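PDB 2C9K: pesticidal crystal protein CRY4AA from Bacillus thuringiensis, which binds midgut epithelial cells of insects and brings about their colloid-osmotic lysis, making it a mosquito-larvicidal toxin. Local coordinates for residues Tyr525-Ile537 with Met549-Leu563. Sequence-based numbering, arbitrary orientation.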
loop_
_atom_site.group_PDB
_atom_site.type_symbol
_atom_site.label_atom_id
_atom_site.label_comp_id
_atom_site.label_asym_id
_atom_site.label_seq_id
_atom_site.Cartn_x
_atom_site.Cartn_y
_atom_site.Cartn_z
ATOM N N TYR A 525 -8.477 1.499 -16.416
ATOM C CA TYR A 525 -9.757 1.004 -15.922
ATOM C C TYR A 525 -9.979 -0.461 -16.247
ATOM O O TYR A 525 -9.194 -1.084 -16.955
ATOM C CB TYR A 525 -10.881 1.782 -16.592
ATOM C CG TYR A 525 -11.028 1.365 -18.043
ATOM C CD1 TYR A 525 -12.131 0.621 -18.475
ATOM C CD2 TYR A 525 -10.012 1.623 -18.963
ATOM C CE1 TYR A 525 -12.209 0.142 -19.781
ATOM C CE2 TYR A 525 -10.083 1.145 -20.271
ATOM C CZ TYR A 525 -11.180 0.406 -20.668
ATOM O OH TYR A 525 -11.231 -0.076 -21.951
ATOM N N ALA A 526 -11.094 -0.978 -15.744
ATOM C CA ALA A 526 -11.528 -2.352 -15.968
ATOM C C ALA A 526 -12.987 -2.212 -16.392
ATOM O O ALA A 526 -13.658 -1.243 -16.023
ATOM C CB ALA A 526 -11.425 -3.165 -14.684
ATOM N N SER A 527 -13.488 -3.169 -17.161
ATOM C CA SER A 527 -14.866 -3.080 -17.626
ATOM C C SER A 527 -15.346 -4.339 -18.316
ATOM O O SER A 527 -14.638 -4.907 -19.141
ATOM C CB SER A 527 -15.001 -1.908 -18.600
ATOM O OG SER A 527 -16.283 -1.883 -19.205
ATOM N N ASN A 528 -16.547 -4.780 -17.973
ATOM C CA ASN A 528 -17.107 -5.945 -18.630
ATOM C C ASN A 528 -17.964 -5.406 -19.778
ATOM O O ASN A 528 -17.520 -4.518 -20.508
ATOM C CB ASN A 528 -17.935 -6.795 -17.658
ATOM C CG ASN A 528 -18.873 -5.967 -16.815
ATOM O OD1 ASN A 528 -19.333 -4.908 -17.245
ATOM N ND2 ASN A 528 -19.178 -6.450 -15.612
ATOM N N GLY A 529 -19.180 -5.918 -19.936
ATOM C CA GLY A 529 -20.026 -5.460 -21.027
ATOM C C GLY A 529 -19.547 -5.985 -22.373
ATOM O O GLY A 529 -18.701 -6.874 -22.438
ATOM N N SER A 530 -20.077 -5.435 -23.458
ATOM C CA SER A 530 -19.682 -5.885 -24.788
ATOM C C SER A 530 -19.484 -4.720 -25.741
ATOM O O SER A 530 -19.817 -3.578 -25.429
ATOM C CB SER A 530 -20.748 -6.797 -25.374
ATOM O OG SER A 530 -21.796 -6.007 -25.904
ATOM N N ALA A 531 -18.964 -5.031 -26.922
ATOM C CA ALA A 531 -18.709 -4.026 -27.942
ATOM C C ALA A 531 -19.928 -3.159 -28.277
ATOM O O ALA A 531 -19.781 -2.006 -28.682
ATOM C CB ALA A 531 -18.182 -4.703 -29.206
ATOM N N ASN A 532 -21.129 -3.701 -28.096
ATOM C CA ASN A 532 -22.345 -2.950 -28.411
ATOM C C ASN A 532 -22.904 -2.219 -27.202
ATOM O O ASN A 532 -23.880 -1.472 -27.311
ATOM C CB ASN A 532 -23.417 -3.887 -28.973
ATOM C CG ASN A 532 -22.908 -4.715 -30.140
ATOM O OD1 ASN A 532 -22.402 -4.169 -31.130
ATOM N ND2 ASN A 532 -23.034 -6.040 -30.030
ATOM N N THR A 533 -22.274 -2.431 -26.050
ATOM C CA THR A 533 -22.710 -1.798 -24.811
ATOM C C THR A 533 -21.563 -1.098 -24.074
ATOM O O THR A 533 -21.439 -1.194 -22.855
ATOM C CB THR A 533 -23.347 -2.844 -23.889
ATOM O OG1 THR A 533 -22.467 -3.971 -23.759
ATOM C CG2 THR A 533 -24.686 -3.290 -24.460
ATOM N N ARG A 534 -20.734 -0.380 -24.823
ATOM C CA ARG A 534 -19.600 0.321 -24.239
ATOM C C ARG A 534 -20.050 1.509 -23.405
ATOM O O ARG A 534 -20.953 2.254 -23.792
ATOM C CB ARG A 534 -18.661 0.817 -25.341
ATOM C CG ARG A 534 -18.276 -0.231 -26.354
ATOM C CD ARG A 534 -17.765 0.427 -27.613
ATOM N NE ARG A 534 -16.366 0.826 -27.511
ATOM C CZ ARG A 534 -15.768 1.662 -28.357
ATOM N NH1 ARG A 534 -16.451 2.195 -29.364
ATOM N NH2 ARG A 534 -14.484 1.954 -28.209
ATOM N N ALA A 535 -19.417 1.679 -22.252
ATOM C CA ALA A 535 -19.728 2.802 -21.388
ATOM C C ALA A 535 -19.019 3.992 -22.020
ATOM O O ALA A 535 -17.978 3.835 -22.658
ATOM C CB ALA A 535 -19.201 2.556 -19.986
ATOM N N VAL A 536 -19.591 5.175 -21.867
ATOM C CA VAL A 536 -18.992 6.379 -22.422
ATOM C C VAL A 536 -18.638 7.298 -21.266
ATOM O O VAL A 536 -19.432 7.462 -20.343
ATOM C CB VAL A 536 -19.972 7.082 -23.385
ATOM C CG1 VAL A 536 -19.506 8.493 -23.690
ATOM C CG2 VAL A 536 -20.063 6.292 -24.663
ATOM N N ILE A 537 -17.452 7.891 -21.318
ATOM C CA ILE A 537 -16.993 8.780 -20.254
ATOM C C ILE A 537 -16.654 10.195 -20.703
ATOM O O ILE A 537 -15.849 10.395 -21.610
ATOM C CB ILE A 537 -15.763 8.191 -19.582
ATOM C CG1 ILE A 537 -14.758 7.776 -20.666
ATOM C CG2 ILE A 537 -16.180 7.030 -18.696
ATOM C CD1 ILE A 537 -13.565 7.007 -20.166
ATOM N N MET A 549 -14.784 9.782 -24.443
ATOM C CA MET A 549 -14.399 8.571 -25.149
ATOM C C MET A 549 -15.203 7.337 -24.703
ATOM O O MET A 549 -15.828 7.326 -23.639
ATOM C CB MET A 549 -12.891 8.327 -24.964
ATOM C CG MET A 549 -12.464 8.085 -23.528
ATOM S SD MET A 549 -10.681 7.787 -23.292
ATOM C CE MET A 549 -10.302 6.759 -24.751
ATOM N N ALA A 550 -15.186 6.305 -25.540
ATOM C CA ALA A 550 -15.878 5.057 -25.256
ATOM C C ALA A 550 -14.872 4.064 -24.691
ATOM O O ALA A 550 -13.755 3.945 -25.197
ATOM C CB ALA A 550 -16.487 4.501 -26.524
ATOM N N LEU A 551 -15.266 3.363 -23.634
ATOM C CA LEU A 551 -14.401 2.376 -23.010
ATOM C C LEU A 551 -14.663 1.016 -23.648
ATOM O O LEU A 551 -15.748 0.776 -24.176
ATOM C CB LEU A 551 -14.672 2.322 -21.506
ATOM C CG LEU A 551 -14.273 3.576 -20.725
ATOM C CD1 LEU A 551 -14.638 3.399 -19.259
ATOM C CD2 LEU A 551 -12.783 3.819 -20.875
ATOM N N ASN A 552 -13.672 0.130 -23.602
ATOM C CA ASN A 552 -13.810 -1.199 -24.189
ATOM C C ASN A 552 -13.942 -2.268 -23.118
ATOM O O ASN A 552 -13.523 -2.071 -21.972
ATOM C CB ASN A 552 -12.588 -1.528 -25.041
ATOM C CG ASN A 552 -12.347 -0.512 -26.133
ATOM O OD1 ASN A 552 -11.202 -0.284 -26.531
ATOM N ND2 ASN A 552 -13.420 0.098 -26.635
ATOM N N PRO A 553 -14.539 -3.417 -23.468
ATOM C CA PRO A 553 -14.687 -4.495 -22.487
ATOM C C PRO A 553 -13.272 -4.966 -22.202
ATOM O O PRO A 553 -12.422 -4.903 -23.082
ATOM C CB PRO A 553 -15.491 -5.535 -23.242
ATOM C CG PRO A 553 -16.272 -4.713 -24.208
ATOM C CD PRO A 553 -15.271 -3.730 -24.702
ATOM N N THR A 554 -13.005 -5.428 -20.988
ATOM C CA THR A 554 -11.654 -5.877 -20.657
ATOM C C THR A 554 -11.675 -7.199 -19.905
ATOM O O THR A 554 -10.671 -7.911 -19.835
ATOM C CB THR A 554 -10.924 -4.818 -19.816
ATOM O OG1 THR A 554 -11.493 -4.771 -18.504
ATOM C CG2 THR A 554 -11.066 -3.448 -20.469
ATOM N N PHE A 555 -12.829 -7.526 -19.341
ATOM C CA PHE A 555 -12.978 -8.776 -18.622
ATOM C C PHE A 555 -14.422 -9.224 -18.730
ATOM O O PHE A 555 -15.261 -8.514 -19.292
ATOM C CB PHE A 555 -12.571 -8.607 -17.154
ATOM C CG PHE A 555 -13.579 -7.876 -16.313
ATOM C CD1 PHE A 555 -14.496 -8.580 -15.540
ATOM C CD2 PHE A 555 -13.592 -6.485 -16.267
ATOM C CE1 PHE A 555 -15.412 -7.908 -14.723
ATOM C CE2 PHE A 555 -14.500 -5.805 -15.457
ATOM C CZ PHE A 555 -15.414 -6.520 -14.681
ATOM N N SER A 556 -14.708 -10.410 -18.209
ATOM C CA SER A 556 -16.059 -10.939 -18.248
ATOM C C SER A 556 -16.428 -11.526 -16.896
ATOM O O SER A 556 -15.580 -12.065 -16.182
ATOM C CB SER A 556 -16.177 -11.987 -19.355
ATOM O OG SER A 556 -15.031 -12.815 -19.405
ATOM N N GLY A 557 -17.700 -11.414 -16.546
ATOM C CA GLY A 557 -18.149 -11.911 -15.266
ATOM C C GLY A 557 -18.514 -10.708 -14.426
ATOM O O GLY A 557 -18.599 -9.593 -14.939
ATOM N N THR A 558 -18.736 -10.927 -13.137
ATOM C CA THR A 558 -19.092 -9.838 -12.236
ATOM C C THR A 558 -18.198 -9.841 -11.007
ATOM O O THR A 558 -18.335 -8.984 -10.132
ATOM C CB THR A 558 -20.530 -9.969 -11.758
ATOM O OG1 THR A 558 -20.663 -11.178 -10.998
ATOM C CG2 THR A 558 -21.480 -9.999 -12.947
ATOM N N ASP A 559 -17.286 -10.804 -10.931
ATOM C CA ASP A 559 -16.400 -10.862 -9.785
ATOM C C ASP A 559 -15.255 -9.887 -9.997
ATOM O O ASP A 559 -14.242 -10.227 -10.622
ATOM C CB ASP A 559 -15.838 -12.264 -9.585
ATOM C CG ASP A 559 -15.417 -12.508 -8.151
ATOM O OD1 ASP A 559 -14.976 -11.540 -7.491
ATOM O OD2 ASP A 559 -15.523 -13.664 -7.688
ATOM N N TYR A 560 -15.423 -8.680 -9.461
ATOM C CA TYR A 560 -14.432 -7.628 -9.593
ATOM C C TYR A 560 -13.350 -7.770 -8.552
ATOM O O TYR A 560 -12.237 -7.285 -8.741
ATOM C CB TYR A 560 -15.098 -6.268 -9.430
ATOM C CG TYR A 560 -16.430 -6.173 -10.117
ATOM C CD1 TYR A 560 -17.587 -5.906 -9.395
ATOM C CD2 TYR A 560 -16.537 -6.380 -11.490
ATOM C CE1 TYR A 560 -18.819 -5.849 -10.024
ATOM C CE2 TYR A 560 -17.765 -6.326 -12.132
ATOM C CZ TYR A 560 -18.903 -6.061 -11.394
ATOM O OH TYR A 560 -20.119 -6.006 -12.029
ATOM N N THR A 561 -13.685 -8.427 -7.446
ATOM C CA THR A 561 -12.727 -8.612 -6.362
ATOM C C THR A 561 -11.480 -9.351 -6.786
ATOM O O THR A 561 -10.392 -9.051 -6.296
ATOM C CB THR A 561 -13.325 -9.378 -5.178
ATOM O OG1 THR A 561 -14.479 -10.113 -5.613
ATOM C CG2 THR A 561 -13.680 -8.420 -4.055
ATOM N N ASN A 562 -11.625 -10.317 -7.686
ATOM C CA ASN A 562 -10.463 -11.061 -8.125
ATOM C C ASN A 562 -10.080 -10.835 -9.581
ATOM O O ASN A 562 -9.726 -11.774 -10.294
ATOM C CB ASN A 562 -10.629 -12.561 -7.824
ATOM C CG ASN A 562 -12.070 -13.038 -7.952
ATOM O OD1 ASN A 562 -12.715 -12.863 -8.998
ATOM N ND2 ASN A 562 -12.581 -13.657 -6.884
ATOM N N LEU A 563 -10.137 -9.580 -10.015
ATOM C CA LEU A 563 -9.749 -9.231 -11.376
ATOM C C LEU A 563 -8.253 -9.500 -11.531
ATOM O O LEU A 563 -7.471 -9.315 -10.591
ATOM C CB LEU A 563 -10.024 -7.754 -11.670
ATOM C CG LEU A 563 -11.477 -7.289 -11.795
ATOM C CD1 LEU A 563 -11.508 -5.832 -12.244
ATOM C CD2 LEU A 563 -12.213 -8.162 -12.797
HETATM O O HOH W 1 -16.928 -0.471 -21.847
#
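Leu-551 lies between Tyr-525 and Ile-537 at the apolar centre of the contact. Its CD2 methyl sits over one face of the Tyr-525 ring, 3.7 Å from the centroid and almost on the ring normal, a CH-pi contact, while Ile-537 CD1 packs at 3.4 Å against the same Leu-551 CD2. Ile-537 and Met-549 run side by side on one face of the sheet. Farther along, the Phe-555 ring is sandwiched: Leu-563 CD2 lies over the centre of one face and Asn-528 CB over the opposite face, nearer the rim. With chi1 at 75°, Phe-555 CG stands between its own backbone N and carbonyl carbon, and the ring edge faces the backbone of Ser-527.

The backbones are joined in two zones. Ile-537 and Met-549 form an antiparallel hydrogen-bonded pair, continued by a nearly straight bond from Leu-551 N to Ala-535 O (2.9 Å, 176° at the hydrogen). Past the end of strand 545-550, Ser-527 O, at the end of strand 517-527, accepts from both Thr-554 N and Phe-555 N, the latter from above the carbonyl plane, while Ser-527 N donates to Thr-554 OG1 at 2.9 Å; that hydroxyl also bonds to Asp-567 O.

Toward the polar edge, Tyr-525 OH accepts from Asn-552 N at 3.0 Å. Asn-528 ND2 reaches Gly-557 O (3.3 Å), which lies close to its amide plane. The Arg-534 guanidinium lays one face over Ala-550 CB, and its NE makes a weak bond to Leu-551 O.

The contact lies in the C-terminal domain of the toxin fragment, a beta-sandwich as in other three-domain Cry toxins, where hairpin 536-541/545-550 forms one edge of a five-stranded antiparallel sheet. Leu-551 also touches Leu-571 of strand 569-572 and Val-600 of strand 600-609, so its side chain packs between the two sheets of the sandwich, bridging this hairpin and the sheet containing strand 517-527.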